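Local coordinates for protein DNA ligase (Archaeoglobus fulgidus, PDB 3GDE) that probably seals nicks in double-stranded DNA during replication, recombination and repair, using ATP and a magnesium cofactor, at residues A[461-475]-A[516-528]. Residues are numbered along the deposited sequence; the frame is centred on the assembly and turned at random.
Sequences LLKVGRVATGFTEED and YESGYALRFPRFV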
loop_
_atom_site.group_PDB
_atom_site.type_symbol
_atom_site.label_atom_id
_atom_site.label_comp_id
_atom_site.label_asym_id
_atom_site.label_seq_id
_atom_site.Cartn_x
_atom_site.Cartn_y
_atom_site.Cartn_z
ATOM N N LEU A 461 -7.403 -6.454 -10.311
ATOM C CA LEU A 461 -8.501 -5.844 -9.558
ATOM C C LEU A 461 -9.799 -6.549 -9.897
ATOM O O LEU A 461 -10.179 -6.629 -11.072
ATOM C CB LEU A 461 -8.637 -4.345 -9.861
ATOM C CG LEU A 461 -7.840 -3.260 -9.129
ATOM C CD1 LEU A 461 -7.166 -3.762 -7.838
ATOM C CD2 LEU A 461 -6.826 -2.657 -10.039
ATOM N N LEU A 462 -10.468 -7.070 -8.872
ATOM C CA LEU A 462 -11.722 -7.786 -9.053
ATOM C C LEU A 462 -12.891 -6.924 -8.569
ATOM O O LEU A 462 -12.950 -6.537 -7.391
ATOM C CB LEU A 462 -11.687 -9.145 -8.335
ATOM C CG LEU A 462 -10.452 -10.048 -8.520
ATOM C CD1 LEU A 462 -10.557 -11.328 -7.700
ATOM C CD2 LEU A 462 -10.241 -10.396 -9.980
ATOM N N LYS A 463 -13.802 -6.613 -9.494
ATOM C CA LYS A 463 -14.985 -5.800 -9.197
ATOM C C LYS A 463 -15.830 -6.404 -8.092
ATOM O O LYS A 463 -15.987 -7.616 -7.998
ATOM C CB LYS A 463 -15.850 -5.576 -10.435
ATOM C CG LYS A 463 -15.426 -4.390 -11.270
ATOM C CD LYS A 463 -16.633 -3.763 -11.963
ATOM C CE LYS A 463 -16.196 -2.831 -13.078
ATOM N NZ LYS A 463 -17.360 -2.194 -13.756
ATOM N N VAL A 464 -16.390 -5.532 -7.270
ATOM C CA VAL A 464 -17.047 -5.956 -6.053
ATOM C C VAL A 464 -18.342 -5.153 -5.818
ATOM O O VAL A 464 -19.193 -5.535 -5.021
ATOM C CB VAL A 464 -16.016 -5.912 -4.891
ATOM C CG1 VAL A 464 -16.424 -4.990 -3.770
ATOM C CG2 VAL A 464 -15.684 -7.307 -4.420
ATOM N N GLY A 465 -18.503 -4.057 -6.546
ATOM C CA GLY A 465 -19.719 -3.276 -6.429
ATOM C C GLY A 465 -19.661 -1.914 -7.082
ATOM O O GLY A 465 -18.716 -1.595 -7.813
ATOM N N ARG A 466 -20.693 -1.125 -6.802
ATOM C CA ARG A 466 -20.850 0.211 -7.348
ATOM C C ARG A 466 -21.505 1.124 -6.318
ATOM O O ARG A 466 -22.476 0.735 -5.677
ATOM C CB ARG A 466 -21.700 0.157 -8.612
ATOM C CG ARG A 466 -21.652 1.430 -9.393
ATOM C CD ARG A 466 -22.976 2.111 -9.389
ATOM N NE ARG A 466 -23.800 1.662 -10.504
ATOM C CZ ARG A 466 -25.024 2.116 -10.751
ATOM N NH1 ARG A 466 -25.564 3.037 -9.950
ATOM N NH2 ARG A 466 -25.709 1.649 -11.800
ATOM N N VAL A 467 -20.980 2.340 -6.186
ATOM C CA VAL A 467 -21.405 3.265 -5.140
ATOM C C VAL A 467 -21.851 4.613 -5.714
ATOM O O VAL A 467 -21.216 5.145 -6.624
ATOM C CB VAL A 467 -20.309 3.438 -4.026
ATOM C CG1 VAL A 467 -19.030 4.081 -4.569
ATOM C CG2 VAL A 467 -20.847 4.219 -2.835
ATOM N N ALA A 468 -22.950 5.146 -5.163
ATOM C CA ALA A 468 -23.523 6.422 -5.603
ATOM C C ALA A 468 -23.989 7.277 -4.424
ATOM O O ALA A 468 -24.159 8.492 -4.562
ATOM C CB ALA A 468 -24.669 6.177 -6.564
ATOM N N THR A 469 -24.187 6.648 -3.265
ATOM C CA THR A 469 -24.618 7.371 -2.064
ATOM C C THR A 469 -23.450 7.733 -1.154
ATOM O O THR A 469 -22.419 7.071 -1.160
ATOM C CB THR A 469 -25.700 6.588 -1.250
ATOM O OG1 THR A 469 -25.205 5.290 -0.883
ATOM C CG2 THR A 469 -26.958 6.408 -2.067
ATOM N N GLY A 470 -23.632 8.790 -0.373
ATOM C CA GLY A 470 -22.667 9.204 0.627
ATOM C C GLY A 470 -21.827 10.382 0.183
ATOM O O GLY A 470 -20.956 10.827 0.934
ATOM N N PHE A 471 -22.093 10.888 -1.025
ATOM C CA PHE A 471 -21.315 11.991 -1.622
ATOM C C PHE A 471 -22.002 13.348 -1.448
ATOM O O PHE A 471 -23.204 13.462 -1.681
ATOM C CB PHE A 471 -21.120 11.767 -3.131
ATOM C CG PHE A 471 -20.388 10.507 -3.488
ATOM C CD1 PHE A 471 -18.993 10.454 -3.444
ATOM C CD2 PHE A 471 -21.087 9.383 -3.913
ATOM C CE1 PHE A 471 -18.314 9.294 -3.790
ATOM C CE2 PHE A 471 -20.416 8.221 -4.254
ATOM C CZ PHE A 471 -19.020 8.175 -4.183
ATOM N N THR A 472 -21.246 14.373 -1.052
ATOM C CA THR A 472 -21.721 15.761 -1.175
ATOM C C THR A 472 -21.443 16.210 -2.595
ATOM O O THR A 472 -20.717 15.539 -3.332
ATOM C CB THR A 472 -20.981 16.735 -0.251
ATOM O OG1 THR A 472 -19.596 16.774 -0.607
ATOM C CG2 THR A 472 -21.117 16.332 1.198
ATOM N N GLU A 473 -21.988 17.350 -2.993
ATOM C CA GLU A 473 -21.743 17.789 -4.357
ATOM C C GLU A 473 -20.354 18.356 -4.577
ATOM O O GLU A 473 -19.813 18.242 -5.670
ATOM C CB GLU A 473 -22.863 18.676 -4.921
ATOM C CG GLU A 473 -23.238 19.913 -4.150
ATOM C CD GLU A 473 -24.327 20.699 -4.883
ATOM O OE1 GLU A 473 -24.203 21.951 -4.979
ATOM O OE2 GLU A 473 -25.285 20.051 -5.388
ATOM N N GLU A 474 -19.757 18.914 -3.529
ATOM C CA GLU A 474 -18.356 19.279 -3.589
ATOM C C GLU A 474 -17.453 18.023 -3.690
ATOM O O GLU A 474 -16.449 18.048 -4.401
ATOM C CB GLU A 474 -17.959 20.220 -2.441
ATOM C CG GLU A 474 -17.766 19.555 -1.087
ATOM C CD GLU A 474 -17.532 20.552 0.041
ATOM O OE1 GLU A 474 -18.368 20.596 0.982
ATOM O OE2 GLU A 474 -16.515 21.283 -0.011
ATOM N N ASP A 475 -17.827 16.935 -3.006
ATOM C CA ASP A 475 -17.189 15.626 -3.205
ATOM C C ASP A 475 -17.158 15.274 -4.682
ATOM O O ASP A 475 -16.112 14.918 -5.207
ATOM C CB ASP A 475 -17.930 14.504 -2.465
ATOM C CG ASP A 475 -17.546 14.398 -1.010
ATOM O OD1 ASP A 475 -16.401 14.733 -0.647
ATOM O OD2 ASP A 475 -18.397 13.959 -0.216
ATOM N N TYR A 516 -20.094 -10.083 -10.901
ATOM C CA TYR A 516 -18.719 -9.614 -10.998
ATOM C C TYR A 516 -17.721 -10.751 -10.908
ATOM O O TYR A 516 -17.938 -11.757 -10.233
ATOM C CB TYR A 516 -18.380 -8.592 -9.911
ATOM C CG TYR A 516 -19.233 -7.344 -9.862
ATOM C CD1 TYR A 516 -19.312 -6.473 -10.951
ATOM C CD2 TYR A 516 -19.923 -7.008 -8.702
ATOM C CE1 TYR A 516 -20.084 -5.314 -10.886
ATOM C CE2 TYR A 516 -20.688 -5.864 -8.629
ATOM C CZ TYR A 516 -20.764 -5.020 -9.712
ATOM O OH TYR A 516 -21.530 -3.888 -9.625
ATOM N N GLU A 517 -16.605 -10.537 -11.588
ATOM C CA GLU A 517 -15.439 -11.405 -11.572
ATOM C C GLU A 517 -15.035 -11.879 -10.167
ATOM O O GLU A 517 -14.559 -13.000 -10.001
ATOM C CB GLU A 517 -14.276 -10.666 -12.256
ATOM C CG GLU A 517 -14.051 -9.218 -11.737
ATOM C CD GLU A 517 -14.700 -8.091 -12.575
ATOM O OE1 GLU A 517 -13.990 -7.071 -12.741
ATOM O OE2 GLU A 517 -15.886 -8.189 -13.037
ATOM N N SER A 518 -15.237 -11.033 -9.160
ATOM C CA SER A 518 -14.855 -11.357 -7.785
ATOM C C SER A 518 -15.675 -12.494 -7.181
ATOM O O SER A 518 -15.202 -13.193 -6.296
ATOM C CB SER A 518 -14.968 -10.118 -6.892
ATOM O OG SER A 518 -16.328 -9.777 -6.666
ATOM N N GLY A 519 -16.905 -12.660 -7.664
ATOM C CA GLY A 519 -17.857 -13.602 -7.081
ATOM C C GLY A 519 -18.652 -13.005 -5.925
ATOM O O GLY A 519 -19.348 -13.721 -5.213
ATOM N N TYR A 520 -18.546 -11.689 -5.738
ATOM C CA TYR A 520 -19.164 -10.992 -4.604
ATOM C C TYR A 520 -19.724 -9.647 -5.019
ATOM O O TYR A 520 -19.226 -9.018 -5.951
ATOM C CB TYR A 520 -18.167 -10.805 -3.450
ATOM C CG TYR A 520 -17.670 -12.110 -2.877
ATOM C CD1 TYR A 520 -18.424 -12.811 -1.946
ATOM C CD2 TYR A 520 -16.455 -12.655 -3.285
ATOM C CE1 TYR A 520 -17.983 -14.026 -1.423
ATOM C CE2 TYR A 520 -16.005 -13.869 -2.775
ATOM C CZ TYR A 520 -16.777 -14.550 -1.842
ATOM O OH TYR A 520 -16.339 -15.756 -1.327
ATOM N N ALA A 521 -20.767 -9.212 -4.318
ATOM C CA ALA A 521 -21.361 -7.903 -4.552
ATOM C C ALA A 521 -21.691 -7.231 -3.225
ATOM O O ALA A 521 -22.184 -7.878 -2.294
ATOM C CB ALA A 521 -22.608 -8.030 -5.412
ATOM N N LEU A 522 -21.410 -5.936 -3.137
ATOM C CA LEU A 522 -21.796 -5.164 -1.965
ATOM C C LEU A 522 -23.267 -4.759 -2.066
ATOM O O LEU A 522 -23.723 -4.249 -3.105
ATOM C CB LEU A 522 -20.910 -3.926 -1.792
ATOM C CG LEU A 522 -19.394 -4.114 -1.656
ATOM C CD1 LEU A 522 -18.734 -2.760 -1.453
ATOM C CD2 LEU A 522 -19.036 -5.055 -0.513
ATOM N N ARG A 523 -23.999 -5.017 -0.982
ATOM C CA ARG A 523 -25.385 -4.596 -0.826
ATOM C C ARG A 523 -25.386 -3.283 -0.033
ATOM O O ARG A 523 -24.845 -3.210 1.070
ATOM C CB ARG A 523 -26.173 -5.700 -0.111
ATOM C CG ARG A 523 -27.658 -5.447 0.108
ATOM C CD ARG A 523 -28.535 -5.945 -1.060
ATOM N NE ARG A 523 -29.939 -5.579 -0.868
ATOM C CZ ARG A 523 -30.821 -5.354 -1.843
ATOM N NH1 ARG A 523 -30.470 -5.450 -3.123
ATOM N NH2 ARG A 523 -32.075 -5.019 -1.530
ATOM N N PHE A 524 -25.966 -2.246 -0.628
ATOM C CA PHE A 524 -26.004 -0.882 -0.065
ATOM C C PHE A 524 -24.635 -0.289 0.287
ATOM O O PHE A 524 -24.420 0.153 1.422
ATOM C CB PHE A 524 -27.006 -0.764 1.107
ATOM C CG PHE A 524 -28.373 -1.280 0.774
ATOM C CD1 PHE A 524 -28.854 -2.437 1.369
ATOM C CD2 PHE A 524 -29.160 -0.638 -0.170
ATOM C CE1 PHE A 524 -30.120 -2.936 1.041
ATOM C CE2 PHE A 524 -30.420 -1.131 -0.501
ATOM C CZ PHE A 524 -30.897 -2.278 0.110
ATOM N N PRO A 525 -23.721 -0.232 -0.706
ATOM C CA PRO A 525 -22.431 0.406 -0.482
ATOM C C PRO A 525 -22.635 1.910 -0.292
ATOM O O PRO A 525 -23.541 2.500 -0.882
ATOM C CB PRO A 525 -21.665 0.117 -1.779
ATOM C CG PRO A 525 -22.720 -0.031 -2.803
ATOM C CD PRO A 525 -23.859 -0.708 -2.099
ATOM N N ARG A 526 -21.811 2.523 0.545
ATOM C CA ARG A 526 -21.996 3.927 0.864
ATOM C C ARG A 526 -20.630 4.550 1.038
ATOM O O ARG A 526 -19.797 4.024 1.768
ATOM C CB ARG A 526 -22.863 4.092 2.136
ATOM C CG ARG A 526 -23.052 5.538 2.620
ATOM C CD ARG A 526 -24.123 5.652 3.736
ATOM N NE ARG A 526 -25.475 5.583 3.180
ATOM C CZ ARG A 526 -26.142 6.625 2.691
ATOM N NH1 ARG A 526 -25.597 7.839 2.701
ATOM N NH2 ARG A 526 -27.359 6.452 2.179
ATOM N N PHE A 527 -20.414 5.675 0.364
ATOM C CA PHE A 527 -19.134 6.366 0.389
ATOM C C PHE A 527 -18.900 7.002 1.750
ATOM O O PHE A 527 -19.753 7.726 2.256
ATOM C CB PHE A 527 -19.089 7.412 -0.729
ATOM C CG PHE A 527 -17.807 8.234 -0.773
ATOM C CD1 PHE A 527 -16.628 7.700 -1.310
ATOM C CD2 PHE A 527 -17.797 9.552 -0.319
ATOM C CE1 PHE A 527 -15.459 8.461 -1.356
ATOM C CE2 PHE A 527 -16.627 10.325 -0.370
ATOM C CZ PHE A 527 -15.463 9.780 -0.900
ATOM N N VAL A 528 -17.746 6.706 2.341
ATOM C CA VAL A 528 -17.319 7.336 3.584
ATOM C C VAL A 528 -16.345 8.491 3.287
ATOM O O VAL A 528 -16.638 9.646 3.600
ATOM C CB VAL A 528 -16.701 6.297 4.556
ATOM C CG1 VAL A 528 -16.374 6.935 5.901
ATOM C CG2 VAL A 528 -17.659 5.104 4.749
HETATM O O HOH W 1 -22.878 -2.562 -5.399
HETATM O O HOH W 2 -24.455 3.713 -3.185
HETATM O O HOH W 3 -26.191 2.921 0.012
HETATM O O HOH W 4 -19.218 10.867 2.815
#
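The rings of F471 and F527 pack tightly as an offset stack, centroids 4.3 Å apart and planes at 18°. F471 CE1 sits over one face of F527, while F527 CB lies over the F471 face, 3.7 Å from its centroid. With chi1 at 178° the F527 ring extends away from its own backbone N and against F471, and its N-H gives a nearly straight bond (170°) to T469 O at 2.9 Å. F503 meets F527 edge-to-face and the F449 ring meets that of F471, which ties the stack to neighbouring strands of the C-terminal OB-fold domain. Here strand 461-467, antiparallel to 446-454, runs roughly parallel to strand 520-523, tied by L522 N to V464 O at 2.9 Å; V464 and G465 form a classic beta bulge opposite L451. At the turn 516-519, S518 OG donates to K463 O at 2.6 Å, in the carbonyl plane, and accepts from Y520 N in an ST turn. Y516 lays one ring face over V464 N, and K463 CB approaches obliquely, 3.6 Å from Y516 CD1. Replacing Y516 by an alanine is likely to uncover the bulge backbone and leave the K463 methylenes without their aromatic neighbour. Two places are looser: by the turn, K463 N bonds weakly to E517 OE1 and K463 NZ turns to E450; beside the stack, waters link A468 N and T469 OG1 to P525 O, with the R526 guanidinium face over T469 CB.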